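Local structure of prolyl-tRNA synthetase (Giardia lamblia ATCC 50803, 3IAL) at residues Gly73-Phe79 / Lys144-Cys149; Pro80-Ser86 / Glu115-Arg120; Arg211-Asp215 / Thr467-Glu472; Met230-Leu236 / Cys514-Tyr518. The protein probably catalyses the ATP-dependent attachment of L-proline to tRNA(Pro), and is held here in complex with the prolyl-adenylate intermediate. All coordinates share one frame; numbering follows the deposited sequence.

Contact 1: Gly73-Phe79 / Lys144-Cys149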
loop_
_atom_site.group_PDB
_atom_site.type_symbol
_atom_site.label_atom_id
_atom_site.label_comp_id
_atom_site.label_asym_id
_atom_site.label_seq_id
_atom_site.Cartn_x
_atom_site.Cartn_y
_atom_site.Cartn_z
ATOM N N GLY B 73 -8.669 0.677 -16.081
ATOM C CA GLY B 73 -8.545 2.143 -16.184
ATOM C C GLY B 73 -8.979 2.944 -14.954
ATOM O O GLY B 73 -9.363 4.098 -15.076
ATOM N N ILE B 74 -8.913 2.344 -13.766
ATOM C CA ILE B 74 -9.189 3.086 -12.533
ATOM C C ILE B 74 -7.860 3.341 -11.833
ATOM O O ILE B 74 -7.152 2.391 -11.497
ATOM C CB ILE B 74 -10.135 2.331 -11.601
ATOM C CG1 ILE B 74 -11.373 1.848 -12.372
ATOM C CG2 ILE B 74 -10.544 3.244 -10.404
ATOM C CD1 ILE B 74 -12.328 0.958 -11.545
ATOM N N SER B 75 -7.519 4.620 -11.639
ATOM C CA SER B 75 -6.167 5.001 -11.208
ATOM C C SER B 75 -6.096 5.170 -9.699
ATOM O O SER B 75 -7.008 5.716 -9.076
ATOM C CB SER B 75 -5.726 6.300 -11.882
ATOM O OG SER B 75 -5.518 6.119 -13.263
ATOM N N GLN B 76 -5.009 4.703 -9.112
ATOM C CA GLN B 76 -4.864 4.774 -7.678
ATOM C C GLN B 76 -4.457 6.184 -7.273
ATOM O O GLN B 76 -3.662 6.829 -7.954
ATOM C CB GLN B 76 -3.845 3.760 -7.152
ATOM C CG GLN B 76 -4.004 3.557 -5.628
ATOM C CD GLN B 76 -3.249 2.357 -5.088
ATOM O OE1 GLN B 76 -2.651 1.603 -5.839
ATOM N NE2 GLN B 76 -3.270 2.186 -3.774
ATOM N N ILE B 77 -5.037 6.653 -6.174
ATOM C CA ILE B 77 -4.723 7.944 -5.609
ATOM C C ILE B 77 -4.720 7.825 -4.095
ATOM O O ILE B 77 -4.976 6.745 -3.551
ATOM C CB ILE B 77 -5.775 9.005 -6.027
ATOM C CG1 ILE B 77 -7.156 8.677 -5.450
ATOM C CG2 ILE B 77 -5.847 9.117 -7.544
ATOM C CD1 ILE B 77 -8.179 9.756 -5.724
ATOM N N LEU B 78 -4.431 8.929 -3.412
ATOM C CA LEU B 78 -4.635 8.992 -1.962
ATOM C C LEU B 78 -5.082 10.379 -1.507
ATOM O O LEU B 78 -4.422 11.390 -1.804
ATOM C CB LEU B 78 -3.374 8.577 -1.197
ATOM C CG LEU B 78 -3.513 8.497 0.338
ATOM C CD1 LEU B 78 -4.568 7.465 0.721
ATOM C CD2 LEU B 78 -2.191 8.152 0.999
ATOM N N PHE B 79 -6.202 10.394 -0.780
ATOM C CA PHE B 79 -6.746 11.582 -0.156
ATOM C C PHE B 79 -6.289 11.633 1.298
ATOM O O PHE B 79 -5.937 10.598 1.863
ATOM C CB PHE B 79 -8.284 11.566 -0.205
ATOM C CG PHE B 79 -8.864 12.289 -1.388
ATOM C CD1 PHE B 79 -8.702 11.793 -2.668
ATOM C CD2 PHE B 79 -9.560 13.475 -1.215
ATOM C CE1 PHE B 79 -9.227 12.466 -3.765
ATOM C CE2 PHE B 79 -10.091 14.143 -2.296
ATOM C CZ PHE B 79 -9.921 13.640 -3.579
ATOM N N LYS B 144 -11.888 8.074 -13.130
ATOM C CA LYS B 144 -11.995 6.842 -12.351
ATOM C C LYS B 144 -10.807 6.714 -11.416
ATOM O O LYS B 144 -9.667 6.596 -11.867
ATOM C CB LYS B 144 -12.037 5.629 -13.290
ATOM C CG LYS B 144 -13.099 5.700 -14.387
ATOM C CD LYS B 144 -13.304 4.346 -15.052
ATOM C CE LYS B 144 -14.234 4.431 -16.240
ATOM N NZ LYS B 144 -14.511 3.101 -16.841
ATOM N N ILE B 145 -11.068 6.735 -10.111
ATOM C CA ILE B 145 -10.002 6.613 -9.137
ATOM C C ILE B 145 -10.337 5.600 -8.049
ATOM O O ILE B 145 -11.452 5.119 -7.960
ATOM C CB ILE B 145 -9.622 7.992 -8.534
ATOM C CG1 ILE B 145 -10.828 8.713 -7.919
ATOM C CG2 ILE B 145 -8.985 8.894 -9.622
ATOM C CD1 ILE B 145 -11.259 8.214 -6.573
ATOM N N HIS B 146 -9.339 5.255 -7.245
ATOM C CA HIS B 146 -9.550 4.421 -6.078
ATOM C C HIS B 146 -8.403 4.638 -5.112
ATOM O O HIS B 146 -7.339 5.100 -5.515
ATOM C CB HIS B 146 -9.647 2.943 -6.464
ATOM C CG HIS B 146 -8.364 2.366 -6.953
ATOM N ND1 HIS B 146 -7.493 1.685 -6.129
ATOM C CD2 HIS B 146 -7.789 2.386 -8.176
ATOM C CE1 HIS B 146 -6.442 1.299 -6.830
ATOM N NE2 HIS B 146 -6.591 1.720 -8.072
ATOM N N GLN B 147 -8.633 4.315 -3.845
ATOM C CA GLN B 147 -7.598 4.401 -2.830
ATOM C C GLN B 147 -7.726 3.276 -1.814
ATOM O O GLN B 147 -8.821 2.832 -1.494
ATOM C CB GLN B 147 -7.632 5.745 -2.118
ATOM C CG GLN B 147 -8.882 6.011 -1.300
ATOM C CD GLN B 147 -8.844 7.376 -0.649
ATOM O OE1 GLN B 147 -7.946 8.173 -0.927
ATOM N NE2 GLN B 147 -9.827 7.660 0.213
ATOM N N THR B 148 -6.578 2.823 -1.333
ATOM C CA THR B 148 -6.490 1.818 -0.296
ATOM C C THR B 148 -6.056 2.587 0.923
ATOM O O THR B 148 -5.040 3.272 0.890
ATOM C CB THR B 148 -5.432 0.765 -0.635
ATOM O OG1 THR B 148 -5.865 0.030 -1.782
ATOM C CG2 THR B 148 -5.193 -0.175 0.550
ATOM N N CYS B 149 -6.837 2.497 1.986
ATOM C CA CYS B 149 -6.595 3.312 3.171
ATOM C C CYS B 149 -7.448 2.770 4.306
ATOM O O CYS B 149 -8.095 1.733 4.158
ATOM C CB CYS B 149 -6.953 4.781 2.901
ATOM S SG CYS B 149 -8.747 5.090 2.654
HETATM O O HOH W 1 -4.185 4.407 -2.296
#

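Contact 2: Pro80-Ser86 / Glu115-Arg120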
loop_
_atom_site.group_PDB
_atom_site.type_symbol
_atom_site.label_atom_id
_atom_site.label_comp_id
_atom_site.label_asym_id
_atom_site.label_seq_id
_atom_site.Cartn_x
_atom_site.Cartn_y
_atom_site.Cartn_z
ATOM N N PRO B 80 -6.304 12.841 1.908
ATOM C CA PRO B 80 -6.115 13.004 3.346
ATOM C C PRO B 80 -7.168 12.273 4.167
ATOM O O PRO B 80 -8.272 12.019 3.685
ATOM C CB PRO B 80 -6.273 14.510 3.556
ATOM C CG PRO B 80 -5.933 15.112 2.263
ATOM C CD PRO B 80 -6.433 14.148 1.239
ATOM N N THR B 81 -6.811 11.949 5.401
ATOM C CA THR B 81 -7.694 11.248 6.323
ATOM C C THR B 81 -8.761 12.179 6.873
ATOM O O THR B 81 -9.859 11.745 7.232
ATOM C CB THR B 81 -6.878 10.685 7.504
ATOM O OG1 THR B 81 -5.842 9.843 6.993
ATOM C CG2 THR B 81 -7.754 9.901 8.482
ATOM N N VAL B 82 -8.431 13.457 6.955
ATOM C CA VAL B 82 -9.297 14.432 7.611
ATOM C C VAL B 82 -10.213 15.104 6.591
ATOM O O VAL B 82 -9.771 15.473 5.500
ATOM C CB VAL B 82 -8.473 15.483 8.388
ATOM C CG1 VAL B 82 -7.998 14.897 9.731
ATOM C CG2 VAL B 82 -7.277 15.993 7.553
ATOM N N ILE B 83 -11.490 15.229 6.947
ATOM C CA ILE B 83 -12.478 15.882 6.103
ATOM C C ILE B 83 -13.035 17.072 6.869
ATOM O O ILE B 83 -13.507 16.905 7.988
ATOM C CB ILE B 83 -13.649 14.940 5.729
ATOM C CG1 ILE B 83 -13.140 13.663 5.056
ATOM C CG2 ILE B 83 -14.619 15.636 4.776
ATOM C CD1 ILE B 83 -14.241 12.706 4.648
ATOM N N PRO B 84 -12.987 18.279 6.274
ATOM C CA PRO B 84 -13.522 19.436 6.986
ATOM C C PRO B 84 -15.037 19.333 7.173
ATOM O O PRO B 84 -15.730 18.806 6.304
ATOM C CB PRO B 84 -13.146 20.618 6.084
ATOM C CG PRO B 84 -12.956 20.028 4.736
ATOM C CD PRO B 84 -12.510 18.624 4.926
ATOM N N GLU B 85 -15.535 19.814 8.309
ATOM C CA GLU B 85 -16.959 19.695 8.656
ATOM C C GLU B 85 -17.908 20.208 7.567
ATOM O O GLU B 85 -18.942 19.600 7.321
ATOM C CB GLU B 85 -17.267 20.414 9.974
ATOM C CG GLU B 85 -18.700 20.188 10.452
ATOM C CD GLU B 85 -18.926 20.608 11.891
ATOM O OE1 GLU B 85 -18.443 21.689 12.291
ATOM O OE2 GLU B 85 -19.598 19.853 12.624
ATOM N N SER B 86 -17.549 21.311 6.918
ATOM C CA SER B 86 -18.393 21.892 5.871
ATOM C C SER B 86 -18.554 20.985 4.641
ATOM O O SER B 86 -19.608 20.989 4.007
ATOM C CB SER B 86 -17.857 23.260 5.457
ATOM O OG SER B 86 -16.489 23.171 5.120
ATOM N N GLU B 115 -11.833 25.247 11.992
ATOM C CA GLU B 115 -12.828 24.331 11.446
ATOM C C GLU B 115 -12.553 22.908 11.947
ATOM O O GLU B 115 -11.419 22.430 11.888
ATOM C CB GLU B 115 -12.834 24.381 9.918
ATOM C CG GLU B 115 -14.049 23.698 9.303
ATOM C CD GLU B 115 -14.038 23.717 7.793
ATOM O OE1 GLU B 115 -12.950 23.865 7.202
ATOM O OE2 GLU B 115 -15.120 23.574 7.194
ATOM N N ARG B 116 -13.593 22.241 12.440
ATOM C CA ARG B 116 -13.461 20.874 12.949
ATOM C C ARG B 116 -13.198 19.927 11.786
ATOM O O ARG B 116 -13.698 20.151 10.685
ATOM C CB ARG B 116 -14.734 20.406 13.653
ATOM C CG ARG B 116 -15.276 21.320 14.728
ATOM C CD ARG B 116 -16.713 20.928 15.046
ATOM N NE ARG B 116 -16.767 19.719 15.854
ATOM C CZ ARG B 116 -17.700 18.771 15.778
ATOM N NH1 ARG B 116 -18.691 18.832 14.894
ATOM N NH2 ARG B 116 -17.630 17.731 16.597
ATOM N N LEU B 117 -12.430 18.872 12.042
ATOM C CA LEU B 117 -12.093 17.882 11.019
ATOM C C LEU B 117 -12.601 16.512 11.408
ATOM O O LEU B 117 -12.307 16.023 12.498
ATOM C CB LEU B 117 -10.580 17.803 10.821
ATOM C CG LEU B 117 -9.865 19.090 10.399
ATOM C CD1 LEU B 117 -8.381 18.821 10.313
ATOM C CD2 LEU B 117 -10.408 19.598 9.079
ATOM N N ALA B 118 -13.364 15.888 10.519
ATOM C CA ALA B 118 -13.824 14.525 10.743
ATOM C C ALA B 118 -12.802 13.546 10.185
ATOM O O ALA B 118 -12.234 13.771 9.116
ATOM C CB ALA B 118 -15.177 14.305 10.095
ATOM N N LEU B 119 -12.546 12.466 10.914
ATOM C CA LEU B 119 -11.816 11.351 10.341
ATOM C C LEU B 119 -12.783 10.672 9.368
ATOM O O LEU B 119 -13.924 10.393 9.733
ATOM C CB LEU B 119 -11.373 10.369 11.421
ATOM C CG LEU B 119 -10.498 10.913 12.555
ATOM C CD1 LEU B 119 -10.039 9.754 13.425
ATOM C CD2 LEU B 119 -9.301 11.696 12.020
ATOM N N ARG B 120 -12.339 10.439 8.138
ATOM C CA ARG B 120 -13.199 9.882 7.091
ATOM C C ARG B 120 -13.910 8.580 7.497
ATOM O O ARG B 120 -13.262 7.604 7.847
ATOM C CB ARG B 120 -12.405 9.657 5.797
ATOM C CG ARG B 120 -11.186 8.777 5.951
ATOM C CD ARG B 120 -10.451 8.652 4.630
ATOM N NE ARG B 120 -9.151 8.044 4.870
ATOM C CZ ARG B 120 -8.038 8.304 4.196
ATOM N NH1 ARG B 120 -8.010 9.169 3.186
ATOM N NH2 ARG B 120 -6.929 7.689 4.563
HETATM O O HOH W 2 -16.493 23.218 11.929
#

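Contact 3: Arg211-Asp215 / Thr467-Glu472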
loop_
_atom_site.group_PDB
_atom_site.type_symbol
_atom_site.label_atom_id
_atom_site.label_comp_id
_atom_site.label_asym_id
_atom_site.label_seq_id
_atom_site.Cartn_x
_atom_site.Cartn_y
_atom_site.Cartn_z
ATOM N N ARG B 211 -29.592 -4.570 -2.948
ATOM C CA ARG B 211 -30.004 -4.320 -1.566
ATOM C C ARG B 211 -31.390 -3.680 -1.547
ATOM O O ARG B 211 -31.699 -2.834 -2.386
ATOM C CB ARG B 211 -28.970 -3.437 -0.850
ATOM C CG ARG B 211 -29.307 -3.041 0.588
ATOM C CD ARG B 211 -29.206 -4.213 1.544
ATOM N NE ARG B 211 -27.833 -4.632 1.831
ATOM C CZ ARG B 211 -27.428 -5.905 1.962
ATOM N NH1 ARG B 211 -28.268 -6.922 1.773
ATOM N NH2 ARG B 211 -26.158 -6.176 2.257
ATOM N N VAL B 212 -32.236 -4.111 -0.613
ATOM C CA VAL B 212 -33.571 -3.517 -0.458
ATOM C C VAL B 212 -33.497 -1.986 -0.404
ATOM O O VAL B 212 -32.588 -1.416 0.207
ATOM C CB VAL B 212 -34.294 -4.039 0.797
ATOM C CG1 VAL B 212 -34.660 -5.515 0.623
ATOM C CG2 VAL B 212 -33.451 -3.803 2.055
ATOM N N CYS B 213 -34.453 -1.332 -1.052
ATOM C CA CYS B 213 -34.362 0.105 -1.301
ATOM C C CYS B 213 -34.437 0.960 -0.027
ATOM O O CYS B 213 -33.882 2.056 0.009
ATOM C CB CYS B 213 -35.407 0.545 -2.329
ATOM S SG CYS B 213 -37.102 0.300 -1.830
ATOM N N TRP B 214 -35.071 0.448 1.024
ATOM C CA TRP B 214 -35.113 1.157 2.321
ATOM C C TRP B 214 -33.820 1.017 3.149
ATOM O O TRP B 214 -33.735 1.586 4.236
ATOM C CB TRP B 214 -36.320 0.700 3.157
ATOM C CG TRP B 214 -36.320 -0.770 3.479
ATOM C CD1 TRP B 214 -35.692 -1.381 4.524
ATOM C CD2 TRP B 214 -36.965 -1.811 2.733
ATOM N NE1 TRP B 214 -35.912 -2.738 4.481
ATOM C CE2 TRP B 214 -36.688 -3.028 3.388
ATOM C CE3 TRP B 214 -37.753 -1.831 1.577
ATOM C CZ2 TRP B 214 -37.173 -4.260 2.923
ATOM C CZ3 TRP B 214 -38.232 -3.055 1.113
ATOM C CH2 TRP B 214 -37.939 -4.252 1.785
ATOM N N ASP B 215 -32.834 0.269 2.649
ATOM C CA ASP B 215 -31.526 0.133 3.311
ATOM C C ASP B 215 -30.349 0.350 2.336
ATOM O O ASP B 215 -29.280 -0.258 2.478
ATOM C CB ASP B 215 -31.424 -1.251 3.984
ATOM C CG ASP B 215 -30.353 -1.314 5.068
ATOM O OD1 ASP B 215 -30.067 -0.283 5.713
ATOM O OD2 ASP B 215 -29.795 -2.414 5.277
ATOM N N THR B 467 -40.581 -5.024 -4.914
ATOM C CA THR B 467 -39.222 -4.582 -4.643
ATOM C C THR B 467 -39.245 -3.140 -4.164
ATOM O O THR B 467 -38.194 -2.528 -3.997
ATOM C CB THR B 467 -38.341 -4.672 -5.900
ATOM O OG1 THR B 467 -38.807 -3.736 -6.887
ATOM C CG2 THR B 467 -38.360 -6.080 -6.458
ATOM N N GLU B 468 -40.451 -2.613 -3.941
ATOM C CA GLU B 468 -40.654 -1.224 -3.573
ATOM C C GLU B 468 -40.696 -1.072 -2.042
ATOM O O GLU B 468 -40.610 -2.062 -1.299
ATOM C CB GLU B 468 -41.941 -0.694 -4.244
ATOM C CG GLU B 468 -41.875 -0.725 -5.794
ATOM C CD GLU B 468 -43.183 -0.332 -6.500
ATOM O OE1 GLU B 468 -44.263 -0.309 -5.872
ATOM O OE2 GLU B 468 -43.123 -0.059 -7.715
ATOM N N ALA B 469 -40.833 0.171 -1.593
ATOM C CA ALA B 469 -40.662 0.541 -0.188
ATOM C C ALA B 469 -41.634 -0.138 0.776
ATOM O O ALA B 469 -41.268 -0.399 1.921
ATOM C CB ALA B 469 -40.736 2.074 -0.031
ATOM N N ASP B 470 -42.849 -0.450 0.320
ATOM C CA ASP B 470 -43.838 -1.110 1.188
ATOM C C ASP B 470 -43.442 -2.531 1.620
ATOM O O ASP B 470 -44.026 -3.085 2.547
ATOM C CB ASP B 470 -45.262 -1.073 0.590
ATOM C CG ASP B 470 -45.322 -1.539 -0.857
ATOM O OD1 ASP B 470 -44.506 -2.393 -1.262
ATOM O OD2 ASP B 470 -46.202 -1.047 -1.594
ATOM N N GLY B 471 -42.424 -3.107 0.984
ATOM C CA GLY B 471 -41.879 -4.394 1.417
ATOM C C GLY B 471 -41.249 -4.377 2.801
ATOM O O GLY B 471 -41.087 -5.427 3.423
ATOM N N GLU B 472 -40.880 -3.190 3.286
ATOM C CA GLU B 472 -40.287 -3.052 4.615
ATOM C C GLU B 472 -41.199 -3.567 5.732
ATOM O O GLU B 472 -40.717 -3.998 6.770
ATOM C CB GLU B 472 -39.894 -1.599 4.903
ATOM C CG GLU B 472 -39.048 -1.486 6.149
ATOM C CD GLU B 472 -38.502 -0.111 6.419
ATOM O OE1 GLU B 472 -38.807 0.839 5.671
ATOM O OE2 GLU B 472 -37.744 -0.002 7.405
HETATM O O HOH W 3 -35.644 -2.954 -3.469
#

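Contact 4: Met230-Leu236 / Cys514-Tyr518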
loop_
_atom_site.group_PDB
_atom_site.type_symbol
_atom_site.label_atom_id
_atom_site.label_comp_id
_atom_site.label_asym_id
_atom_site.label_seq_id
_atom_site.Cartn_x
_atom_site.Cartn_y
_atom_site.Cartn_z
ATOM N N MET B 230 -21.480 -17.053 6.144
ATOM C CA MET B 230 -20.396 -17.424 7.046
ATOM C C MET B 230 -20.730 -18.742 7.755
ATOM O O MET B 230 -21.898 -19.151 7.772
ATOM C CB MET B 230 -20.180 -16.305 8.062
ATOM C CG MET B 230 -19.711 -15.001 7.414
ATOM S SD MET B 230 -17.971 -15.058 6.953
ATOM C CE MET B 230 -17.212 -14.935 8.563
ATOM N N PRO B 231 -19.717 -19.412 8.337
ATOM C CA PRO B 231 -19.954 -20.731 8.957
ATOM C C PRO B 231 -20.985 -20.752 10.085
ATOM O O PRO B 231 -21.542 -21.800 10.355
ATOM C CB PRO B 231 -18.571 -21.136 9.488
ATOM C CG PRO B 231 -17.606 -20.376 8.657
ATOM C CD PRO B 231 -18.280 -19.078 8.302
ATOM N N CYS B 232 -21.237 -19.612 10.726
ATOM C CA CYS B 232 -22.272 -19.502 11.761
ATOM C C CYS B 232 -23.689 -19.451 11.177
ATOM O O CYS B 232 -24.651 -19.609 11.906
ATOM C CB CYS B 232 -22.042 -18.255 12.619
ATOM S SG CYS B 232 -22.006 -16.681 11.670
ATOM N N GLY B 233 -23.816 -19.215 9.871
ATOM C CA GLY B 233 -25.124 -19.139 9.231
ATOM C C GLY B 233 -25.643 -17.727 9.023
ATOM O O GLY B 233 -26.664 -17.538 8.358
ATOM N N ARG B 234 -24.964 -16.734 9.596
ATOM C CA ARG B 234 -25.250 -15.334 9.283
ATOM C C ARG B 234 -24.553 -14.976 7.985
ATOM O O ARG B 234 -23.578 -15.631 7.604
ATOM C CB ARG B 234 -24.731 -14.390 10.359
ATOM C CG ARG B 234 -25.251 -14.604 11.759
ATOM C CD ARG B 234 -24.809 -13.434 12.634
ATOM N NE ARG B 234 -24.958 -13.706 14.060
ATOM C CZ ARG B 234 -24.143 -14.479 14.780
ATOM N NH1 ARG B 234 -23.099 -15.091 14.220
ATOM N NH2 ARG B 234 -24.382 -14.651 16.080
ATOM N N VAL B 235 -25.044 -13.939 7.312
ATOM C CA VAL B 235 -24.364 -13.394 6.130
ATOM C C VAL B 235 -23.552 -12.143 6.502
ATOM O O VAL B 235 -23.916 -11.389 7.410
ATOM C CB VAL B 235 -25.346 -13.016 4.998
ATOM C CG1 VAL B 235 -26.067 -14.248 4.470
ATOM C CG2 VAL B 235 -26.338 -11.942 5.473
ATOM N N LEU B 236 -22.466 -11.930 5.770
ATOM C CA LEU B 236 -21.604 -10.783 5.951
ATOM C C LEU B 236 -21.565 -9.992 4.650
ATOM O O LEU B 236 -21.195 -10.542 3.613
ATOM C CB LEU B 236 -20.198 -11.284 6.308
ATOM C CG LEU B 236 -19.145 -10.238 6.669
ATOM C CD1 LEU B 236 -19.560 -9.496 7.938
ATOM C CD2 LEU B 236 -17.782 -10.898 6.837
ATOM N N CYS B 514 -33.617 -13.533 2.526
ATOM C CA CYS B 514 -33.670 -13.118 3.912
ATOM C C CYS B 514 -32.551 -13.840 4.658
ATOM O O CYS B 514 -32.236 -14.988 4.337
ATOM C CB CYS B 514 -35.046 -13.484 4.491
ATOM S SG CYS B 514 -35.122 -13.654 6.252
ATOM N N ALA B 515 -31.971 -13.171 5.653
ATOM C CA ALA B 515 -30.896 -13.754 6.459
ATOM C C ALA B 515 -30.600 -12.949 7.723
ATOM O O ALA B 515 -30.894 -11.754 7.800
ATOM C CB ALA B 515 -29.617 -13.879 5.639
ATOM N N LYS B 516 -30.016 -13.632 8.705
ATOM C CA LYS B 516 -29.380 -12.987 9.842
ATOM C C LYS B 516 -28.069 -12.393 9.372
ATOM O O LYS B 516 -27.291 -13.056 8.685
ATOM C CB LYS B 516 -29.063 -13.991 10.948
ATOM C CG LYS B 516 -30.196 -14.314 11.881
ATOM C CD LYS B 516 -29.631 -14.824 13.198
ATOM C CE LYS B 516 -30.707 -15.187 14.191
ATOM N NZ LYS B 516 -30.180 -15.098 15.590
ATOM N N SER B 517 -27.810 -11.156 9.769
ATOM C CA SER B 517 -26.647 -10.422 9.313
ATOM C C SER B 517 -25.684 -10.204 10.463
ATOM O O SER B 517 -26.095 -10.200 11.621
ATOM C CB SER B 517 -27.097 -9.067 8.772
ATOM O OG SER B 517 -26.005 -8.314 8.277
ATOM N N TYR B 518 -24.404 -10.039 10.125
ATOM C CA TYR B 518 -23.395 -9.510 11.048
ATOM C C TYR B 518 -23.568 -8.006 11.135
ATOM O O TYR B 518 -23.994 -7.382 10.160
ATOM C CB TYR B 518 -21.968 -9.798 10.556
ATOM C CG TYR B 518 -21.397 -11.095 11.045
ATOM C CD1 TYR B 518 -21.498 -12.247 10.285
ATOM C CD2 TYR B 518 -20.768 -11.175 12.285
ATOM C CE1 TYR B 518 -20.979 -13.456 10.736
ATOM C CE2 TYR B 518 -20.248 -12.374 12.745
ATOM C CZ TYR B 518 -20.354 -13.513 11.957
ATOM O OH TYR B 518 -19.854 -14.716 12.399
ATOM O OXT TYR B 518 -23.268 -7.389 12.160
HETATM O O HOH W 4 -29.131 -16.456 8.237
#

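Contact 1: Gly73-Phe79 / Lys144-Cys149
Gln76 lies across the imidazole of His146 where the short strand 75-76 runs parallel to strand 143-152 of the class II synthetase core. Its CA sits over one face of the ring as a CH-pi contact, 3.8 Å from the centroid, and CG, on the same side of the ring but beyond its rim, approaches His146 CE1. The Gln76 amide is turned 28° from the ring plane, and the imidazole edge is met by Ile74 O, 3.4 Å from His146 CD2. On the other side of the strands Ile77 and Ile145 cross obliquely, CD1 to CD1 at 3.5 Å. Between these layers run the parallel-strand bonds Ser75 N to Lys144 O, His146 N to Ser75 O and Ile77 N to His146 O. Beyond Ile77 a side chain takes over from the backbone: Gln147, extended past CG (chi2 -179°), brings OE1 to Phe79 N at 2.8 Å, with its amide 78° from the phenyl plane. A water bridges Gln76 NE2, Ile77 O and Thr148 N. The His146 ring is also fixed from outside by Asn171 at ND1 and by Tyr69. The parallel-strand bonds thus end at Ile77, and the Gln147 side chain and the water satisfy the backbone beyond.

Contact 2: Pro80-Ser86 / Glu115-Arg120
Glu85 and Arg116 form a salt bridge at one end of this antiparallel pairing, OE2 to NH1 at 2.6 Å. The carboxylate oxygen lies close to the guanidinium plane, whereas NH1 approaches from above the carboxylate plane, and the two flat groups are turned 59° apart. The bend at chi3 (76°) swings the guanidinium to the carboxylate; Arg116 CD itself lies beside Glu85 OE1, and a water links that oxygen to Arg116 N. Next to this pair, Glu115 OE2 accepts a hydrogen bond from Ser86 OG at 2.5 Å and a weak one from Ser86 N, just where the chain enters helix 85-88. At the other end, Thr81 CA sits 3.6 Å above the centre of the Arg120 guanidinium, and Arg120 CB packs against Ile83 CD1.

The backbone sets these side chains in place. Ile83 and Ala118 make a hydrogen-bonded pair, N to O at 2.7 Å in both directions, flanked by Arg120 N to Thr81 O and Glu85 N to Arg116 O. Val82, Pro84, Leu117 and Leu119 share one face, where Leu117 CD1 meets Val82 CB at 3.9 Å. Farther out, Glu106 and Trp104 hold the Arg116 guanidinium, while Phe79 O and Thr150 O bind that of Arg120; Thr81 OG1 bonds to Glu167 of the second subunit. Within this chain, strand 82-84 is an outer member of a three-stranded antiparallel sheet with 111-119 in the middle and 103-108 beyond it, and Ile83 packs on helix 124-134.

Contact 3: Arg211-Asp215 / Thr467-Glu472
Trp214 presses its indole against the turn that leads into helix 472-482, joining a loop of the class II synthetase core to the C-terminal prolyl-tRNA synthetase region. No direct hydrogen bond crosses between 211-215 and 467-472. Packing on the indole faces dominates instead. Glu472 lies along one face of the indole: its CG makes a CH-pi contact 3.7 Å from the centroid of the five-membered ring, close to the ring normal, while CB rests over the centre of the ring system. The extended chain (chi2 174°) carries the carboxylate along the indole, and chi3 (3°) goes with its nearly parallel plane, 6° away. The opposite face is taken by Val212 CB from the same loop, which leaves the tryptophan sandwiched.

Van der Waals contacts with the backbone complete the fit. Glu472 N approaches the face that Glu472 CB also covers, near Trp214 CZ3, and Gly471 C lies 3.5 Å from Trp214 CH2. Cys213 SG, beside the indole, touches Thr467 O and Ala469 N.

Polar links are indirect or lie outside the pair. Trp214 NE1 donates to Asp475 OD2 on helix 472-482, adding a second hold on that helix. A single water joins the two backbones: it donates to Thr467 O at 2.6 Å and accepts a weak bond from Cys213 N at 3.1 Å.

Contact 4: Met230-Leu236 / Cys514-Tyr518
Val235 bridges the chain terminus through two backbone bonds, its N to Lys516 O at 2.8 Å and its O from Tyr518 N at 3.1 Å, each nearly straight at about 160°. A type I turn from Met230 to Gly233 leads into this bridge, and a water joins Gly233 O to Lys516 N.

The C-terminal Tyr518 carries most of the side-chain contact. Arg234 crosses its ring at about a right angle, with CD over the centre of one face, 4.2 Å from the centroid. The guanidinium lies farther along, tilted 54° to the ring; with Arg234 CZ 5.1 Å from the Tyr518 centroid, any cation-pi attraction is at most weak. Cys232 SG lies 3.0 Å from Tyr518 OH and makes an oblique sulfur-aromatic contact, 4.5 Å from the ring centroid; its chi1 of 58°, between backbone N and carbonyl carbon, turns the sulfur toward the ring and also lets it accept a weak bond from Arg234 N. Met230 CG approaches CE1, and Leu236 CD1 packs on Tyr518 CB. Away from the ring, both methyls of Val235 meet Ala515 CB at 3.8 Å.

Phe24 of helix 24-34 also packs on the tyrosine, and Arg164 forms a salt bridge with OXT. The last residue is therefore gripped through its amide, its ring and its terminal carboxylate, which joins the end of the C-terminal region to the catalytic core. The side chain of Leu236 is about 7 Å from the bound prolyl-adenylate. The negative charge of the terminal carboxylate is probably offset by Arg164.

In the fold
From the N terminus, the chain first passes through 73-79 and directly on into 80-86. Contact 2 closes the inner loop when strand 111-119 returns to 82-84, and contact 1 closes the outer one at 144-149, so contact 2 is nested within contact 1. The two contacts touch each other, and both reach the second subunit. Contacts 3 and 4 open later, at 211-215 and 230-236, and close only at 467-472 and 514-518; their segments alternate, so the two long loops cross. Together they tie the catalytic core to the C-terminal region, with centres about 19 Å apart. Contacts 1 and 4 lie on opposite sides of the chain's centre.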